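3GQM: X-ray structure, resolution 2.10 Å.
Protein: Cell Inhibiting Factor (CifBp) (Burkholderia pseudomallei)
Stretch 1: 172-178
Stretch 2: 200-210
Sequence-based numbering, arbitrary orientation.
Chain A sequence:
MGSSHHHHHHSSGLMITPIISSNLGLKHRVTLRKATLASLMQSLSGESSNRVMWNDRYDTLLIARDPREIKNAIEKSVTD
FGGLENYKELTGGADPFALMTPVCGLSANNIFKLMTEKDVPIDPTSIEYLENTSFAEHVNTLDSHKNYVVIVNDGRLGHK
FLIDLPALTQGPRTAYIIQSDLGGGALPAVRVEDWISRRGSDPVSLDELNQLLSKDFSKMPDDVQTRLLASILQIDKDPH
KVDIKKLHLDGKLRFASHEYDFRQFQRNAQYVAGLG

Stretch 1 172-178: PRTAYII
Stretch 2, residues 200-210: GSDPVSLDELN

When two segments run antiparallel but bond directly at only one point, water can bridge other backbone groups while side chains pack around them. The pairing of residues 172-178 with 200-210 in Cell Inhibiting Factor illustrates this. Stretch 1 is extended throughout, with phi/psi near -130/140 at Ala-175, -128/152 at Tyr-176 and -99/136 at Ile-177. Stretch 2 passes from Gly-200 (-60/-27) through Ser-201 (-117/25) into extended Asp-202, Pro-203 (-64/145) and Val-204 (-111/147), then becomes helical from Leu-206.

In register, the CA atoms of Ala-175 and Val-204 lie 5.3 Å apart, those of Tyr-176 and Pro-203 5.0 Å, and those of Ile-177 and Gly-200 6.5 Å. One direct hydrogen bond crosses, from Val-204 N to Ala-175 O (2.7 Å, 164°); the same oxygen receives a CA-H contact from Pro-203 CA at 3.3 Å. Three waters supply further links. The first accepts from Ala-175 N (2.9 Å) and donates to Val-204 O (2.6 Å); the second accepts from Ile-177 N (2.9 Å) and donates to Asp-202 O (2.8 Å); the third donates to Ile-177 O (3.0 Å) and Gly-200 O (2.4 Å).

Ala-175 points its short side chain toward the helix, where CB meets Leu-209 CD1 at 3.8 Å and Leu-206 CG at 4.2 Å. Leu-209 is m,t (chi1 -82°, chi2 171°). Ile-177 leaves sideways, but its end comes nearer: chi1 -55° (m) places Ile-177 CG1 3.8 Å from Val-204 CG2 (Val-204 chi1 165°, t), and chi2 -68° (m) carries CD1 to 4.2 Å from Leu-209 CD2. Leu-206, with chi1 -81° (m) and chi2 off-well at 129°, sets CD1 only 3.1 Å from Arg-173 O, a tight approach of methyl to carbonyl.

Tyr-176 (chi1 -57°, m; chi2 -84°) swings its ring alongside the 201-203 backbone. Ser-201 O lies at the ring edge, 3.4 Å from CE1, where the carbonyl oxygen meets the electropositive ring hydrogens, and CE1 packs against Pro-203 CG at 4.1 Å. Thr-174 directs CB away, yet chi1 -55° (m) leaves CG2 3.7 Å from Pro-203 CB while OG1 donates to Pro-172 O (2.8 Å). Arg-173 (chi1 t) leads its guanidinium away to partners elsewhere in the structure.

Ser-205 (chi1 170°, t) turns from the contact to cap the helix, its OG accepting from Glu-208 N at 2.9 Å. Leu-209 N donates to Ser-205 O (2.9 Å) and Asn-210 N to Leu-206 O (2.8 Å), the i to i+4 bonds of the helix that carries both leucines.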

ATOM      1  N   PRO A 172     -11.809 -17.769   9.679  1.00 51.85           N
ATOM      2  CA  PRO A 172     -12.055 -17.693   8.230  1.00 49.91           C
ATOM      3  C   PRO A 172     -10.882 -16.971   7.547  1.00 47.29           C
ATOM      4  O   PRO A 172     -10.128 -16.265   8.236  1.00 47.54           O
ATOM      5  CB  PRO A 172     -13.349 -16.866   8.153  1.00 50.14           C
ATOM      6  CG  PRO A 172     -13.310 -15.969   9.417  1.00 51.40           C
ATOM      7  CD  PRO A 172     -12.322 -16.577  10.395  1.00 51.96           C
ATOM      8  N   ARG A 173     -10.689 -17.196   6.247  1.00 43.85           N
ATOM      9  CA  ARG A 173      -9.754 -16.399   5.427  1.00 41.32           C
ATOM     10  C   ARG A 173     -10.301 -14.977   5.447  1.00 39.22           C
ATOM     11  O   ARG A 173     -11.450 -14.732   5.063  1.00 38.54           O
ATOM     12  CB  ARG A 173      -9.711 -16.903   3.976  1.00 40.87           C
ATOM     13  CG  ARG A 173      -8.747 -16.181   2.991  1.00 40.88           C
ATOM     14  CD  ARG A 173      -7.486 -17.075   2.635  1.00 41.55           C
ATOM     15  NE  ARG A 173      -6.319 -16.605   3.379  1.00 40.07           N
ATOM     16  CZ  ARG A 173      -5.095 -17.140   3.368  1.00 39.96           C
ATOM     17  NH1 ARG A 173      -4.142 -16.568   4.095  1.00 31.77           N
ATOM     18  NH2 ARG A 173      -4.815 -18.235   2.652  1.00 38.64           N
ATOM     19  N   THR A 174      -9.459 -14.067   5.906  1.00 35.97           N
ATOM     20  CA  THR A 174      -9.820 -12.713   6.262  1.00 34.10           C
ATOM     21  C   THR A 174      -8.896 -11.808   5.493  1.00 31.00           C
ATOM     22  O   THR A 174      -7.764 -12.186   5.214  1.00 29.95           O
ATOM     23  CB  THR A 174      -9.579 -12.499   7.768  1.00 33.84           C
ATOM     24  OG1 THR A 174     -10.301 -13.506   8.466  1.00 38.31           O
ATOM     25  CG2 THR A 174     -10.057 -11.147   8.234  1.00 32.67           C
ATOM     26  N   ALA A 175      -9.409 -10.636   5.124  1.00 29.07           N
ATOM     27  CA  ALA A 175      -8.698  -9.713   4.263  1.00 27.51           C
ATOM     28  C   ALA A 175      -8.750  -8.343   4.892  1.00 26.53           C
ATOM     29  O   ALA A 175      -9.793  -7.941   5.387  1.00 26.95           O
ATOM     30  CB  ALA A 175      -9.363  -9.669   2.877  1.00 27.58           C
ATOM     31  N   TYR A 176      -7.642  -7.614   4.824  1.00 24.18           N
ATOM     32  CA  TYR A 176      -7.565  -6.235   5.240  1.00 23.21           C
ATOM     33  C   TYR A 176      -6.969  -5.404   4.089  1.00 23.54           C
ATOM     34  O   TYR A 176      -6.189  -5.934   3.280  1.00 24.10           O
ATOM     35  CB  TYR A 176      -6.633  -6.141   6.442  1.00 22.84           C
ATOM     36  CG  TYR A 176      -7.086  -7.021   7.585  1.00 21.87           C
ATOM     37  CD1 TYR A 176      -8.060  -6.566   8.488  1.00 18.88           C
ATOM     38  CD2 TYR A 176      -6.572  -8.290   7.748  1.00 24.48           C
ATOM     39  CE1 TYR A 176      -8.477  -7.348   9.550  1.00 24.54           C
ATOM     40  CE2 TYR A 176      -7.000  -9.106   8.796  1.00 28.66           C
ATOM     41  CZ  TYR A 176      -7.945  -8.614   9.707  1.00 26.21           C
ATOM     42  OH  TYR A 176      -8.386  -9.416  10.726  1.00 27.40           O
ATOM     43  N   ILE A 177      -7.329  -4.122   4.030  1.00 21.78           N
ATOM     44  CA  ILE A 177      -6.791  -3.197   3.040  1.00 20.96           C
ATOM     45  C   ILE A 177      -5.673  -2.352   3.637  1.00 20.60           C
ATOM     46  O   ILE A 177      -5.796  -1.836   4.745  1.00 20.75           O
ATOM     47  CB  ILE A 177      -7.901  -2.233   2.448  1.00 22.18           C
ATOM     48  CG1 ILE A 177      -9.079  -3.070   1.884  1.00 20.25           C
ATOM     49  CG2 ILE A 177      -7.275  -1.173   1.362  1.00 18.25           C
ATOM     50  CD1 ILE A 177      -8.660  -3.871   0.640  1.00 25.05           C
ATOM     51  N   ILE A 178      -4.596  -2.192   2.880  1.00 19.16           N
ATOM     52  CA  ILE A 178      -3.592  -1.173   3.177  1.00 19.91           C
ATOM     53  C   ILE A 178      -3.436  -0.285   1.923  1.00 19.94           C
ATOM     54  O   ILE A 178      -3.249  -0.799   0.832  1.00 19.82           O
ATOM     55  CB  ILE A 178      -2.251  -1.831   3.560  1.00 22.16           C
ATOM     56  CG1 ILE A 178      -2.468  -2.864   4.677  1.00 23.65           C
ATOM     57  CG2 ILE A 178      -1.178  -0.771   3.991  1.00 17.80           C
ATOM     58  CD1 ILE A 178      -1.176  -3.590   5.145  1.00 27.44           C
ATOM     59  N   GLY A 200      -7.333  -0.081   9.316  1.00 27.55           N
ATOM     60  CA  GLY A 200      -6.205  -1.020   9.142  1.00 26.60           C
ATOM     61  C   GLY A 200      -6.480  -2.429   9.666  1.00 24.87           C
ATOM     62  O   GLY A 200      -5.915  -3.359   9.151  1.00 25.75           O
ATOM     63  N   SER A 201      -7.366  -2.579  10.657  1.00 24.31           N
ATOM     64  CA  SER A 201      -7.760  -3.909  11.191  1.00 25.05           C
ATOM     65  C   SER A 201      -9.216  -4.190  10.976  1.00 24.58           C
ATOM     66  O   SER A 201      -9.800  -4.986  11.686  1.00 24.56           O
ATOM     67  CB  SER A 201      -7.494  -4.008  12.695  1.00 25.61           C
ATOM     68  OG  SER A 201      -6.259  -3.404  13.002  1.00 29.60           O
ATOM     69  N   ASP A 202      -9.795  -3.550   9.975  1.00 24.79           N
ATOM     70  CA  ASP A 202     -11.181  -3.756   9.624  1.00 26.34           C
ATOM     71  C   ASP A 202     -11.313  -4.794   8.551  1.00 25.15           C
ATOM     72  O   ASP A 202     -11.029  -4.497   7.397  1.00 26.58           O
ATOM     73  CB  ASP A 202     -11.736  -2.445   9.086  1.00 26.63           C
ATOM     74  CG  ASP A 202     -13.237  -2.437   9.017  1.00 33.29           C
ATOM     75  OD1 ASP A 202     -13.859  -3.525   9.261  1.00 38.73           O
ATOM     76  OD2 ASP A 202     -13.788  -1.351   8.696  1.00 35.49           O
ATOM     77  N   PRO A 203     -11.795  -6.002   8.886  1.00 25.47           N
ATOM     78  CA  PRO A 203     -11.813  -7.035   7.824  1.00 25.60           C
ATOM     79  C   PRO A 203     -12.745  -6.627   6.683  1.00 26.69           C
ATOM     80  O   PRO A 203     -13.782  -5.980   6.914  1.00 25.34           O
ATOM     81  CB  PRO A 203     -12.356  -8.282   8.515  1.00 26.47           C
ATOM     82  CG  PRO A 203     -12.493  -7.909  10.049  1.00 25.34           C
ATOM     83  CD  PRO A 203     -12.473  -6.432  10.132  1.00 25.86           C
ATOM     84  N   VAL A 204     -12.347  -6.988   5.466  1.00 26.98           N
ATOM     85  CA  VAL A 204     -13.105  -6.696   4.268  1.00 29.34           C
ATOM     86  C   VAL A 204     -13.671  -7.990   3.684  1.00 29.72           C
ATOM     87  O   VAL A 204     -13.077  -9.090   3.814  1.00 29.73           O
ATOM     88  CB  VAL A 204     -12.222  -5.941   3.217  1.00 29.12           C
ATOM     89  CG1 VAL A 204     -12.886  -5.963   1.895  1.00 31.07           C
ATOM     90  CG2 VAL A 204     -12.044  -4.510   3.690  1.00 30.14           C
ATOM     91  N   SER A 205     -14.849  -7.866   3.074  1.00 29.14           N
ATOM     92  CA  SER A 205     -15.503  -9.003   2.458  1.00 29.92           C
ATOM     93  C   SER A 205     -14.708  -9.545   1.252  1.00 29.97           C
ATOM     94  O   SER A 205     -14.509  -8.815   0.279  1.00 30.34           O
ATOM     95  CB  SER A 205     -16.908  -8.589   1.994  1.00 29.78           C
ATOM     96  OG  SER A 205     -17.441  -9.636   1.206  1.00 30.06           O
ATOM     97  N   LEU A 206     -14.286 -10.812   1.286  1.00 31.07           N
ATOM     98  CA  LEU A 206     -13.666 -11.435   0.091  1.00 33.15           C
ATOM     99  C   LEU A 206     -14.629 -11.448  -1.096  1.00 33.80           C
ATOM    100  O   LEU A 206     -14.211 -11.307  -2.268  1.00 35.09           O
ATOM    101  CB  LEU A 206     -13.090 -12.820   0.390  1.00 33.50           C
ATOM    102  CG  LEU A 206     -11.719 -12.586   1.053  1.00 36.05           C
ATOM    103  CD1 LEU A 206     -11.595 -13.363   2.340  1.00 38.40           C
ATOM    104  CD2 LEU A 206     -10.589 -12.884   0.094  1.00 34.97           C
ATOM    105  N   ASP A 207     -15.912 -11.550  -0.760  1.00 33.24           N
ATOM    106  CA  ASP A 207     -17.034 -11.418  -1.677  1.00 34.62           C
ATOM    107  C   ASP A 207     -17.087 -10.097  -2.384  1.00 33.34           C
ATOM    108  O   ASP A 207     -17.154 -10.045  -3.594  1.00 34.01           O
ATOM    109  CB  ASP A 207     -18.314 -11.466  -0.859  1.00 36.07           C
ATOM    110  CG  ASP A 207     -19.299 -12.362  -1.421  1.00 39.91           C
ATOM    111  OD1 ASP A 207     -20.287 -11.834  -1.976  1.00 45.52           O
ATOM    112  OD2 ASP A 207     -19.080 -13.601  -1.284  1.00 46.77           O
ATOM    113  N   GLU A 208     -17.115  -9.012  -1.625  1.00 32.50           N
ATOM    114  CA  GLU A 208     -17.076  -7.716  -2.269  1.00 32.34           C
ATOM    115  C   GLU A 208     -15.789  -7.499  -3.050  1.00 31.07           C
ATOM    116  O   GLU A 208     -15.827  -6.932  -4.142  1.00 30.26           O
ATOM    117  CB  GLU A 208     -17.274  -6.619  -1.241  1.00 33.42           C
ATOM    118  CG  GLU A 208     -18.604  -6.697  -0.517  1.00 36.38           C
ATOM    119  CD  GLU A 208     -18.867  -5.433   0.265  1.00 39.86           C
ATOM    120  OE1 GLU A 208     -19.889  -4.775   0.007  1.00 46.11           O
ATOM    121  OE2 GLU A 208     -18.036  -5.041   1.088  1.00 41.94           O
ATOM    122  N   LEU A 209     -14.655  -7.922  -2.486  1.00 29.58           N
ATOM    123  CA  LEU A 209     -13.362  -7.802  -3.180  1.00 29.71           C
ATOM    124  C   LEU A 209     -13.404  -8.539  -4.525  1.00 30.00           C
ATOM    125  O   LEU A 209     -12.904  -8.031  -5.533  1.00 29.36           O
ATOM    126  CB  LEU A 209     -12.177  -8.342  -2.338  1.00 27.98           C
ATOM    127  CG  LEU A 209     -11.607  -7.381  -1.289  1.00 30.97           C
ATOM    128  CD1 LEU A 209     -10.613  -8.103  -0.380  1.00 30.45           C
ATOM    129  CD2 LEU A 209     -10.958  -6.177  -1.992  1.00 29.32           C
ATOM    130  N   ASN A 210     -13.987  -9.740  -4.521  1.00 30.34           N
ATOM    131  CA  ASN A 210     -14.099 -10.487  -5.764  1.00 31.94           C
ATOM    132  C   ASN A 210     -14.895  -9.731  -6.834  1.00 32.02           C
ATOM    133  O   ASN A 210     -14.506  -9.712  -8.013  1.00 32.32           O
ATOM    134  CB  ASN A 210     -14.697 -11.854  -5.561  1.00 32.47           C
ATOM    135  CG  ASN A 210     -14.597 -12.671  -6.821  1.00 36.55           C
ATOM    136  OD1 ASN A 210     -13.485 -12.823  -7.381  1.00 40.15           O
ATOM    137  ND2 ASN A 210     -15.750 -13.121  -7.347  1.00 38.28           N
TER
HETATM  138  O   HOH W   1     -12.234 -10.585   5.700  1.00 31.72           O
HETATM  139  O   HOH W   2      -9.047  -3.093   6.086  1.00 27.56           O
HETATM  140  O   HOH W   3      -4.607  -3.117   7.132  1.00 31.40           O